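Local coordinates for putative NAD dependent dehydrogenase (Micromonospora echinospora, PDB 6NOR), which binds NAD and is probably an oxidoreductase of the GFO/IDH/MocA family that takes part in the biosynthesis of the antibiotic gentamicin, at residues Glu23-Gly31 against Thr85-Thr93; Leu51-Glu59 against Phe69-Ala80. One frame throughout, in Å; residues are numbered along the deposited sequence.

Overall arrangement
Both contacts lie in the NAD-binding Rossmann fold and illustrate how a parallel sheet brings distant pieces of chain to one cofactor. Contact 1 pairs strands 25-30 and 86-91 in the middle of the sheet; contact 2 adds strand 72-74, the outermost on its side within this chain, to strand 49-55. Strands 25-30 and 49-55 are neighbours, so the two contacts, with centres about 10 Å apart, form one run of four strands in the order 72-74, 49-55, 25-30, 86-91. Along the chain contact 2 is nested between the two halves of contact 1, and helix 77-81 leads from it into strand 86-91. NAD lies at the C-terminal ends of strands 25-30, 86-91 and 49-55, not of 72-74.

Contact 1: residues Glu23-Gly31 against Thr85-Thr93; sequences ERLGVAVVG and TVRFVVVAT. With NAD (nicotinamide-adenine-dinucleotide), chain G.
V30 meets V89 and T93 at the tightly packed, NAD-facing end of the paired parallel strands 25-30 and 86-91. Its CG2 rests 3.6 Å from V89 CG1, while CG1, anti to the backbone N (chi1 -174°), is directed the other way along the strand, where it touches T93 CG2 and also lies 3.7 Å from C2A of the NAD adenine. The backbones here are tightly stitched: V30 N reaches V90 O at 2.8 Å, and A92 N returns to V30 O over the same length. Both strands belong to the centre of a Rossmann fold, and G31, just past the first of them and beside the NAD, is probably the first glycine of a GxGxxG motif of Rossmann type; a CB on this glycine would run into A92 O and T93 CG2. On the sheet face carrying V27 and V90, the F88 ring has V27 CG2 at its edge, in plane, 3.7 Å from CD2, and V320 of helix 313-326 packs against the same side chain. Toward the other end the pairing frays. G26 O receives R87 N at 3.0 Å, plus a weak bond from F88 N, and a water links G26 N to T85 O. Here the solvent-exposed R87 crosses L25 at about a right angle, so that L25 CD1 lies over one face of the guanidinium, 3.8 Å from NH1.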
loop_
_atom_site.group_PDB
_atom_site.type_symbol
_atom_site.label_atom_id
_atom_site.label_comp_id
_atom_site.label_asym_id
_atom_site.label_seq_id
_atom_site.Cartn_x
_atom_site.Cartn_y
_atom_site.Cartn_z
ATOM N N GLU A 23 32.998 -29.887 -2.816
ATOM C CA GLU A 23 32.958 -30.949 -1.832
ATOM C C GLU A 23 31.777 -31.813 -2.221
ATOM O O GLU A 23 30.955 -31.385 -3.021
ATOM C CB GLU A 23 32.846 -30.377 -0.421
ATOM C CG GLU A 23 34.196 -29.873 0.073
ATOM C CD GLU A 23 34.130 -29.227 1.444
ATOM O OE1 GLU A 23 33.445 -28.189 1.565
ATOM O OE2 GLU A 23 34.771 -29.742 2.394
ATOM N N ARG A 24 31.703 -33.041 -1.729
ATOM C CA ARG A 24 30.532 -33.837 -2.038
ATOM C C ARG A 24 29.917 -34.382 -0.771
ATOM O O ARG A 24 30.572 -35.036 0.029
ATOM C CB ARG A 24 30.872 -34.958 -3.008
ATOM C CG ARG A 24 31.005 -34.485 -4.446
ATOM C CD ARG A 24 29.775 -33.722 -4.929
ATOM N NE ARG A 24 28.828 -34.620 -5.576
ATOM C CZ ARG A 24 27.753 -34.225 -6.249
ATOM N NH1 ARG A 24 27.478 -32.935 -6.370
ATOM N NH2 ARG A 24 26.949 -35.123 -6.796
ATOM N N LEU A 25 28.644 -34.081 -0.578
ATOM C CA LEU A 25 27.970 -34.507 0.624
ATOM C C LEU A 25 26.781 -35.338 0.246
ATOM O O LEU A 25 25.865 -34.858 -0.403
ATOM C CB LEU A 25 27.549 -33.310 1.461
ATOM C CG LEU A 25 26.862 -33.619 2.794
ATOM C CD1 LEU A 25 27.877 -34.090 3.839
ATOM C CD2 LEU A 25 26.098 -32.406 3.270
ATOM N N GLY A 26 26.803 -36.599 0.643
ATOM C CA GLY A 26 25.716 -37.508 0.350
ATOM C C GLY A 26 24.576 -37.226 1.301
ATOM O O GLY A 26 24.787 -37.108 2.513
ATOM N N VAL A 27 23.368 -37.130 0.749
ATOM C CA VAL A 27 22.199 -36.724 1.511
ATOM C C VAL A 27 21.068 -37.741 1.392
ATOM O O VAL A 27 20.844 -38.297 0.319
ATOM C CB VAL A 27 21.706 -35.360 1.028
ATOM C CG1 VAL A 27 20.504 -34.888 1.839
ATOM C CG2 VAL A 27 22.833 -34.351 1.103
ATOM N N ALA A 28 20.378 -38.003 2.496
ATOM C CA ALA A 28 19.093 -38.702 2.435
ATOM C C ALA A 28 17.959 -37.770 2.845
ATOM O O ALA A 28 18.101 -36.960 3.752
ATOM C CB ALA A 28 19.097 -39.933 3.312
ATOM N N VAL A 29 16.832 -37.889 2.165
ATOM C CA VAL A 29 15.648 -37.134 2.515
ATOM C C VAL A 29 14.592 -38.106 3.002
ATOM O O VAL A 29 14.273 -39.054 2.315
ATOM C CB VAL A 29 15.117 -36.314 1.324
ATOM C CG1 VAL A 29 13.755 -35.720 1.635
ATOM C CG2 VAL A 29 16.090 -35.215 0.973
ATOM N N VAL A 30 14.076 -37.870 4.202
ATOM C CA VAL A 30 13.086 -38.744 4.806
ATOM C C VAL A 30 11.766 -38.009 4.828
ATOM O O VAL A 30 11.645 -36.958 5.443
ATOM C CB VAL A 30 13.460 -39.147 6.232
ATOM C CG1 VAL A 30 12.468 -40.192 6.772
ATOM C CG2 VAL A 30 14.904 -39.648 6.296
ATOM N N GLY A 31 10.770 -38.569 4.163
ATOM C CA GLY A 31 9.530 -37.861 3.947
ATOM C C GLY A 31 9.612 -37.171 2.607
ATOM O O GLY A 31 10.236 -36.125 2.493
ATOM N N THR A 85 28.020 -43.312 2.269
ATOM C CA THR A 85 28.237 -42.015 1.639
ATOM C C THR A 85 27.264 -40.963 2.189
ATOM O O THR A 85 27.523 -39.765 2.129
ATOM C CB THR A 85 28.094 -42.102 0.120
ATOM O OG1 THR A 85 28.723 -43.297 -0.346
ATOM C CG2 THR A 85 28.752 -40.905 -0.547
ATOM N N VAL A 86 26.157 -41.424 2.745
ATOM C CA VAL A 86 25.222 -40.542 3.417
ATOM C C VAL A 86 25.813 -39.980 4.714
ATOM O O VAL A 86 26.193 -40.721 5.612
ATOM C CB VAL A 86 23.922 -41.262 3.720
ATOM C CG1 VAL A 86 22.977 -40.330 4.443
ATOM C CG2 VAL A 86 23.293 -41.751 2.434
ATOM N N ARG A 87 25.900 -38.657 4.795
ATOM C CA ARG A 87 26.461 -38.001 5.969
ATOM C C ARG A 87 25.480 -36.977 6.535
ATOM O O ARG A 87 25.701 -36.393 7.599
ATOM C CB ARG A 87 27.784 -37.324 5.617
ATOM C CG ARG A 87 28.985 -38.282 5.556
ATOM C CD ARG A 87 30.208 -37.549 5.023
ATOM N NE ARG A 87 30.595 -36.417 5.866
ATOM C CZ ARG A 87 31.209 -35.326 5.414
ATOM N NH1 ARG A 87 31.499 -35.214 4.120
ATOM N NH2 ARG A 87 31.520 -34.342 6.253
ATOM N N PHE A 88 24.392 -36.765 5.810
ATOM C CA PHE A 88 23.477 -35.705 6.130
ATOM C C PHE A 88 22.063 -36.137 5.788
ATOM O O PHE A 88 21.779 -36.546 4.673
ATOM C CB PHE A 88 23.875 -34.434 5.383
ATOM C CG PHE A 88 22.907 -33.292 5.536
ATOM C CD1 PHE A 88 22.539 -32.837 6.783
ATOM C CD2 PHE A 88 22.372 -32.674 4.419
ATOM C CE1 PHE A 88 21.653 -31.781 6.924
ATOM C CE2 PHE A 88 21.484 -31.609 4.544
ATOM C CZ PHE A 88 21.125 -31.161 5.804
ATOM N N VAL A 89 21.183 -36.061 6.770
ATOM C CA VAL A 89 19.819 -36.512 6.597
ATOM C C VAL A 89 18.840 -35.383 6.905
ATOM O O VAL A 89 18.957 -34.708 7.920
ATOM C CB VAL A 89 19.513 -37.714 7.505
ATOM C CG1 VAL A 89 18.104 -38.224 7.253
ATOM C CG2 VAL A 89 20.549 -38.814 7.296
ATOM N N VAL A 90 17.902 -35.172 5.991
ATOM C CA VAL A 90 16.808 -34.238 6.156
ATOM C C VAL A 90 15.552 -35.001 6.562
ATOM O O VAL A 90 15.128 -35.931 5.869
ATOM C CB VAL A 90 16.527 -33.445 4.860
ATOM C CG1 VAL A 90 15.304 -32.538 5.044
ATOM C CG2 VAL A 90 17.710 -32.606 4.501
ATOM N N VAL A 91 14.967 -34.605 7.688
ATOM C CA VAL A 91 13.758 -35.239 8.196
ATOM C C VAL A 91 12.525 -34.344 8.046
ATOM O O VAL A 91 12.352 -33.365 8.760
ATOM C CB VAL A 91 13.922 -35.631 9.659
ATOM C CG1 VAL A 91 12.656 -36.270 10.178
ATOM C CG2 VAL A 91 15.072 -36.587 9.804
ATOM N N ALA A 92 11.673 -34.697 7.096
ATOM C CA ALA A 92 10.493 -33.912 6.788
ATOM C C ALA A 92 9.275 -34.808 6.835
ATOM O O ALA A 92 8.582 -34.986 5.849
ATOM C CB ALA A 92 10.630 -33.246 5.401
ATOM N N THR A 93 9.033 -35.392 7.993
ATOM C CA THR A 93 7.953 -36.343 8.147
ATOM C C THR A 93 6.941 -35.714 9.091
ATOM O O THR A 93 7.177 -34.607 9.555
ATOM C CB THR A 93 8.492 -37.662 8.680
ATOM O OG1 THR A 93 9.109 -37.436 9.954
ATOM C CG2 THR A 93 9.518 -38.223 7.712
HETATM P PA NAD G . 3.368 -34.168 3.942
HETATM O O1A NAD G . 2.103 -34.885 4.473
HETATM O O2A NAD G . 3.156 -33.461 2.657
HETATM O O5B NAD G . 4.510 -35.225 3.743
HETATM C C5B NAD G . 4.800 -36.123 4.800
HETATM C C4B NAD G . 5.589 -37.291 4.153
HETATM O O4B NAD G . 6.155 -38.033 5.061
HETATM C C3B NAD G . 4.619 -38.194 3.425
HETATM O O3B NAD G . 5.127 -38.449 2.185
HETATM C C2B NAD G . 4.579 -39.486 4.286
HETATM O O2B NAD G . 4.318 -40.633 3.400
HETATM C C1B NAD G . 5.769 -39.541 4.730
HETATM N N9A NAD G . 5.892 -40.265 5.982
HETATM C C8A NAD G . 5.027 -40.382 7.008
HETATM N N7A NAD G . 5.626 -41.126 7.970
HETATM C C5A NAD G . 6.842 -41.465 7.539
HETATM C C6A NAD G . 7.839 -42.208 8.098
HETATM N N6A NAD G . 7.832 -42.824 9.329
HETATM N N1A NAD G . 8.982 -42.385 7.450
HETATM C C2A NAD G . 9.158 -41.851 6.216
HETATM N N3A NAD G . 8.162 -41.121 5.658
HETATM C C4A NAD G . 7.014 -40.923 6.314
HETATM O O3 NAD G . 3.823 -33.179 5.048
HETATM P PN NAD G . 4.785 -31.918 4.900
HETATM O O1N NAD G . 5.912 -32.110 3.939
HETATM O O2N NAD G . 3.963 -30.693 4.537
HETATM O O5D NAD G . 5.403 -31.699 6.333
HETATM C C5D NAD G . 6.479 -32.495 6.790
HETATM C C4D NAD G . 7.262 -31.717 7.866
HETATM O O4D NAD G . 7.697 -30.568 7.433
HETATM C C3D NAD G . 6.331 -31.371 9.066
HETATM O O3D NAD G . 7.006 -31.524 10.180
HETATM C C2D NAD G . 5.926 -29.904 8.810
HETATM O O2D NAD G . 5.577 -29.252 10.104
HETATM C C1D NAD G . 6.992 -29.385 8.268
HETATM N N1N NAD G . 6.689 -28.293 7.392
HETATM C C2N NAD G . 7.524 -27.181 7.408
HETATM C C3N NAD G . 7.279 -26.086 6.577
HETATM C C7N NAD G . 8.237 -24.887 6.672
HETATM O O7N NAD G . 8.025 -23.907 6.058
HETATM N N7N NAD G . 9.365 -24.965 7.535
HETATM C C4N NAD G . 6.199 -26.065 5.724
HETATM C C5N NAD G . 5.362 -27.181 5.695
HETATM C C6N NAD G . 5.612 -28.297 6.539
HETATM O O HOH W 1 29.397 -38.005 1.904
#

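Contact 2: residues Leu51-Glu59 against Phe69-Ala80; sequences LRWVVDRDE and FGARVTTTLDEA. With NAD (nicotinamide-adenine-dinucleotide), chain G.
The indole of W53 is the large bump of this contact, and R72, T74, E79 and A80 form the hollow receiving it. A80 sits over one face, its CA 3.8 Å from the centroid of the five-membered ring; R72 CB lies over the opposite face, a CH-pi contact with the six-membered ring. With CG beside its backbone N (chi1 -66°), R72 runs alongside the indole, and its bent chain sets the guanidinium over W53 CH2, the planes 34° apart. T74 CG2 fills the notch between W53 CE3, at 3.6 Å, and V55 CG2. W53 NE1 is hydrogen-bonded to D83 outside the segments. Were W53 cut back to an alanine, R72 and A80 would probably face a gap and D83 would lose this mate. On the other sheet face the relief is lower: L51 CD2 meets F69 CB at 3.7 Å, and A71 CB lies against L51 CG. Past the strands, D56 OD1 takes NAD O2B at 2.6 Å and OD2 takes O3B, the adenosine ribose hydroxyls. Strand 49-55, helix 59-69 and strand 72-74 form a beta-alpha-beta unit flanked by strand 25-30; the following helix 77-81 supplies E79 and A80 and reaches helix 98-107 through L77.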
loop_
_atom_site.group_PDB
_atom_site.type_symbol
_atom_site.label_atom_id
_atom_site.label_comp_id
_atom_site.label_asym_id
_atom_site.label_seq_id
_atom_site.Cartn_x
_atom_site.Cartn_y
_atom_site.Cartn_z
ATOM N N LEU A 51 22.247 -36.058 -3.633
ATOM C CA LEU A 51 21.014 -36.657 -3.110
ATOM C C LEU A 51 20.981 -38.126 -3.451
ATOM O O LEU A 51 20.719 -38.501 -4.583
ATOM C CB LEU A 51 19.757 -35.964 -3.666
ATOM C CG LEU A 51 18.438 -36.596 -3.180
ATOM C CD1 LEU A 51 18.306 -36.545 -1.666
ATOM C CD2 LEU A 51 17.209 -35.995 -3.833
ATOM N N ARG A 52 21.245 -38.964 -2.461
ATOM C CA ARG A 52 21.365 -40.399 -2.702
ATOM C C ARG A 52 20.074 -41.168 -2.444
ATOM O O ARG A 52 19.736 -42.095 -3.182
ATOM C CB ARG A 52 22.494 -40.959 -1.851
ATOM C CG ARG A 52 23.804 -40.262 -2.141
ATOM C CD ARG A 52 24.955 -40.908 -1.401
ATOM N NE ARG A 52 25.101 -42.327 -1.711
ATOM C CZ ARG A 52 25.805 -42.801 -2.734
ATOM N NH1 ARG A 52 26.427 -41.965 -3.551
ATOM N NH2 ARG A 52 25.879 -44.113 -2.942
ATOM N N TRP A 53 19.337 -40.763 -1.416
ATOM C CA TRP A 53 18.148 -41.502 -1.018
ATOM C C TRP A 53 16.965 -40.594 -0.719
ATOM O O TRP A 53 17.127 -39.529 -0.138
ATOM C CB TRP A 53 18.447 -42.354 0.215
ATOM C CG TRP A 53 19.429 -43.469 0.016
ATOM C CD1 TRP A 53 20.770 -43.403 0.189
ATOM C CD2 TRP A 53 19.138 -44.821 -0.368
ATOM N NE1 TRP A 53 21.342 -44.623 -0.066
ATOM C CE2 TRP A 53 20.359 -45.511 -0.416
ATOM C CE3 TRP A 53 17.962 -45.508 -0.688
ATOM C CZ2 TRP A 53 20.448 -46.865 -0.757
ATOM C CZ3 TRP A 53 18.046 -46.861 -1.023
ATOM C CH2 TRP A 53 19.282 -47.521 -1.053
ATOM N N VAL A 54 15.793 -41.039 -1.153
ATOM C CA VAL A 54 14.511 -40.609 -0.646
ATOM C C VAL A 54 13.938 -41.772 0.160
ATOM O O VAL A 54 13.810 -42.880 -0.355
ATOM C CB VAL A 54 13.539 -40.221 -1.775
ATOM C CG1 VAL A 54 12.196 -39.830 -1.211
ATOM C CG2 VAL A 54 14.089 -39.081 -2.574
ATOM N N VAL A 55 13.651 -41.531 1.437
ATOM C CA VAL A 55 12.996 -42.508 2.304
ATOM C C VAL A 55 11.564 -42.075 2.526
ATOM O O VAL A 55 11.327 -40.925 2.890
ATOM C CB VAL A 55 13.699 -42.636 3.668
ATOM C CG1 VAL A 55 13.037 -43.751 4.519
ATOM C CG2 VAL A 55 15.188 -42.919 3.489
ATOM N N ASP A 56 10.609 -42.969 2.287
ATOM C CA ASP A 56 9.192 -42.654 2.502
ATOM C C ASP A 56 8.423 -43.934 2.744
ATOM O O ASP A 56 8.715 -44.950 2.130
ATOM C CB ASP A 56 8.584 -41.898 1.316
ATOM C CG ASP A 56 7.358 -41.036 1.718
ATOM O OD1 ASP A 56 6.290 -41.596 2.042
ATOM O OD2 ASP A 56 7.456 -39.789 1.696
ATOM N N ARG A 57 7.450 -43.895 3.649
ATOM C CA ARG A 57 6.622 -45.070 3.889
ATOM C C ARG A 57 5.823 -45.401 2.633
ATOM O O ARG A 57 5.617 -46.565 2.327
ATOM C CB ARG A 57 5.688 -44.866 5.095
ATOM C CG ARG A 57 4.590 -43.833 4.898
ATOM C CD ARG A 57 3.482 -43.952 5.952
ATOM N NE ARG A 57 2.803 -45.242 5.881
ATOM C CZ ARG A 57 1.914 -45.574 4.952
ATOM N NH1 ARG A 57 1.577 -44.716 3.999
ATOM N NH2 ARG A 57 1.359 -46.774 4.974
ATOM N N ASP A 58 5.379 -44.374 1.909
ATOM C CA ASP A 58 4.636 -44.549 0.657
ATOM C C ASP A 58 5.603 -44.628 -0.521
ATOM O O ASP A 58 6.198 -43.621 -0.914
ATOM C CB ASP A 58 3.637 -43.404 0.468
ATOM C CG ASP A 58 2.893 -43.461 -0.874
ATOM O OD1 ASP A 58 3.523 -43.600 -1.943
ATOM O OD2 ASP A 58 1.652 -43.337 -0.864
ATOM N N GLU A 59 5.730 -45.818 -1.101
ATOM C CA GLU A 59 6.725 -46.054 -2.134
ATOM C C GLU A 59 6.468 -45.264 -3.416
ATOM O O GLU A 59 7.412 -44.803 -4.052
ATOM C CB GLU A 59 6.817 -47.542 -2.459
ATOM C CG GLU A 59 7.955 -47.855 -3.405
ATOM C CD GLU A 59 8.244 -49.330 -3.516
ATOM O OE1 GLU A 59 8.094 -50.058 -2.507
ATOM O OE2 GLU A 59 8.636 -49.758 -4.620
ATOM N N PHE A 69 14.967 -36.578 -9.132
ATOM C CA PHE A 69 16.324 -36.129 -8.846
ATOM C C PHE A 69 17.374 -37.220 -8.999
ATOM O O PHE A 69 18.530 -37.026 -8.647
ATOM C CB PHE A 69 16.389 -35.540 -7.443
ATOM C CG PHE A 69 15.496 -34.350 -7.269
ATOM C CD1 PHE A 69 15.888 -33.106 -7.726
ATOM C CD2 PHE A 69 14.255 -34.482 -6.690
ATOM C CE1 PHE A 69 15.057 -32.011 -7.589
ATOM C CE2 PHE A 69 13.428 -33.395 -6.556
ATOM C CZ PHE A 69 13.835 -32.161 -7.004
ATOM N N GLY A 70 16.966 -38.359 -9.545
ATOM C CA GLY A 70 17.890 -39.446 -9.789
ATOM C C GLY A 70 18.431 -40.077 -8.524
ATOM O O GLY A 70 19.552 -40.571 -8.507
ATOM N N ALA A 71 17.634 -40.065 -7.463
ATOM C CA ALA A 71 18.022 -40.709 -6.219
ATOM C C ALA A 71 17.546 -42.143 -6.198
ATOM O O ALA A 71 16.789 -42.553 -7.063
ATOM C CB ALA A 71 17.459 -39.943 -5.031
ATOM N N ARG A 72 17.993 -42.912 -5.211
ATOM C CA ARG A 72 17.368 -44.210 -4.918
ATOM C C ARG A 72 16.190 -44.044 -3.958
ATOM O O ARG A 72 16.138 -43.097 -3.182
ATOM C CB ARG A 72 18.393 -45.181 -4.336
ATOM C CG ARG A 72 19.470 -45.536 -5.366
ATOM C CD ARG A 72 20.545 -46.424 -4.803
ATOM N NE ARG A 72 20.050 -47.767 -4.544
ATOM C CZ ARG A 72 20.779 -48.709 -3.962
ATOM N NH1 ARG A 72 20.276 -49.915 -3.752
ATOM N NH2 ARG A 72 22.022 -48.433 -3.602
ATOM N N VAL A 73 15.245 -44.967 -4.011
ATOM C CA VAL A 73 14.088 -44.876 -3.147
ATOM C C VAL A 73 14.017 -46.088 -2.232
ATOM O O VAL A 73 14.350 -47.193 -2.640
ATOM C CB VAL A 73 12.797 -44.745 -3.968
ATOM C CG1 VAL A 73 12.757 -45.780 -5.067
ATOM C CG2 VAL A 73 11.574 -44.841 -3.080
ATOM N N THR A 74 13.612 -45.867 -0.985
ATOM C CA THR A 74 13.417 -46.956 -0.037
ATOM C C THR A 74 12.299 -46.626 0.951
ATOM O O THR A 74 11.896 -45.480 1.084
ATOM C CB THR A 74 14.693 -47.266 0.752
ATOM O OG1 THR A 74 14.420 -48.304 1.700
ATOM C CG2 THR A 74 15.158 -46.044 1.510
ATOM N N THR A 75 11.811 -47.650 1.638
ATOM C CA THR A 75 10.781 -47.477 2.640
ATOM C C THR A 75 11.381 -47.716 4.007
ATOM O O THR A 75 10.720 -47.568 5.020
ATOM C CB THR A 75 9.595 -48.429 2.412
ATOM O OG1 THR A 75 10.073 -49.771 2.359
ATOM C CG2 THR A 75 8.910 -48.116 1.104
ATOM N N THR A 76 12.657 -48.050 4.027
ATOM C CA THR A 76 13.359 -48.385 5.256
ATOM C C THR A 76 14.489 -47.414 5.502
ATOM O O THR A 76 15.458 -47.393 4.757
ATOM C CB THR A 76 13.962 -49.811 5.197
ATOM O OG1 THR A 76 12.976 -50.739 4.743
ATOM C CG2 THR A 76 14.480 -50.235 6.550
ATOM N N LEU A 77 14.378 -46.634 6.565
ATOM C CA LEU A 77 15.431 -45.711 6.951
ATOM C C LEU A 77 16.789 -46.407 7.063
ATOM O O LEU A 77 17.827 -45.818 6.788
ATOM C CB LEU A 77 15.068 -45.024 8.277
ATOM C CG LEU A 77 16.104 -44.024 8.783
ATOM C CD1 LEU A 77 16.255 -42.888 7.783
ATOM C CD2 LEU A 77 15.743 -43.483 10.157
ATOM N N ASP A 78 16.775 -47.678 7.444
ATOM C CA ASP A 78 18.010 -48.411 7.681
ATOM C C ASP A 78 18.782 -48.700 6.409
ATOM O O ASP A 78 20.000 -48.816 6.442
ATOM C CB ASP A 78 17.715 -49.717 8.415
ATOM C CG ASP A 78 17.775 -49.557 9.925
ATOM O OD1 ASP A 78 18.619 -48.765 10.401
ATOM O OD2 ASP A 78 16.978 -50.210 10.634
ATOM N N GLU A 79 18.078 -48.819 5.292
ATOM C CA GLU A 79 18.750 -49.060 4.031
ATOM C C GLU A 79 19.615 -47.844 3.668
ATOM O O GLU A 79 20.773 -47.987 3.285
ATOM C CB GLU A 79 17.739 -49.371 2.927
ATOM C CG GLU A 79 18.393 -49.800 1.633
ATOM C CD GLU A 79 17.410 -50.328 0.607
ATOM O OE1 GLU A 79 17.861 -50.823 -0.443
ATOM O OE2 GLU A 79 16.192 -50.247 0.841
ATOM N N ALA A 80 19.059 -46.648 3.838
ATOM C CA ALA A 80 19.779 -45.417 3.538
ATOM C C ALA A 80 20.933 -45.201 4.497
ATOM O O ALA A 80 21.959 -44.645 4.120
ATOM C CB ALA A 80 18.830 -44.210 3.585
HETATM P PA NAD G . 3.368 -34.168 3.942
HETATM O O1A NAD G . 2.103 -34.885 4.473
HETATM O O2A NAD G . 3.156 -33.461 2.657
HETATM O O5B NAD G . 4.510 -35.225 3.743
HETATM C C5B NAD G . 4.800 -36.123 4.800
HETATM C C4B NAD G . 5.589 -37.291 4.153
HETATM O O4B NAD G . 6.155 -38.033 5.061
HETATM C C3B NAD G . 4.619 -38.194 3.425
HETATM O O3B NAD G . 5.127 -38.449 2.185
HETATM C C2B NAD G . 4.579 -39.486 4.286
HETATM O O2B NAD G . 4.318 -40.633 3.400
HETATM C C1B NAD G . 5.769 -39.541 4.730
HETATM N N9A NAD G . 5.892 -40.265 5.982
HETATM C C8A NAD G . 5.027 -40.382 7.008
HETATM N N7A NAD G . 5.626 -41.126 7.970
HETATM C C5A NAD G . 6.842 -41.465 7.539
HETATM C C6A NAD G . 7.839 -42.208 8.098
HETATM N N6A NAD G . 7.832 -42.824 9.329
HETATM N N1A NAD G . 8.982 -42.385 7.450
HETATM C C2A NAD G . 9.158 -41.851 6.216
HETATM N N3A NAD G . 8.162 -41.121 5.658
HETATM C C4A NAD G . 7.014 -40.923 6.314
HETATM O O3 NAD G . 3.823 -33.179 5.048
HETATM P PN NAD G . 4.785 -31.918 4.900
HETATM O O1N NAD G . 5.912 -32.110 3.939
HETATM O O2N NAD G . 3.963 -30.693 4.537
HETATM O O5D NAD G . 5.403 -31.699 6.333
HETATM C C5D NAD G . 6.479 -32.495 6.790
HETATM C C4D NAD G . 7.262 -31.717 7.866
HETATM O O4D NAD G . 7.697 -30.568 7.433
HETATM C C3D NAD G . 6.331 -31.371 9.066
HETATM O O3D NAD G . 7.006 -31.524 10.180
HETATM C C2D NAD G . 5.926 -29.904 8.810
HETATM O O2D NAD G . 5.577 -29.252 10.104
HETATM C C1D NAD G . 6.992 -29.385 8.268
HETATM N N1N NAD G . 6.689 -28.293 7.392
HETATM C C2N NAD G . 7.524 -27.181 7.408
HETATM C C3N NAD G . 7.279 -26.086 6.577
HETATM C C7N NAD G . 8.237 -24.887 6.672
HETATM O O7N NAD G . 8.025 -23.907 6.058
HETATM N N7N NAD G . 9.365 -24.965 7.535
HETATM C C4N NAD G . 6.199 -26.065 5.724
HETATM C C5N NAD G . 5.362 -27.181 5.695
HETATM C C6N NAD G . 5.612 -28.297 6.539
HETATM O O HOH W 2 23.518 -45.674 -3.133
#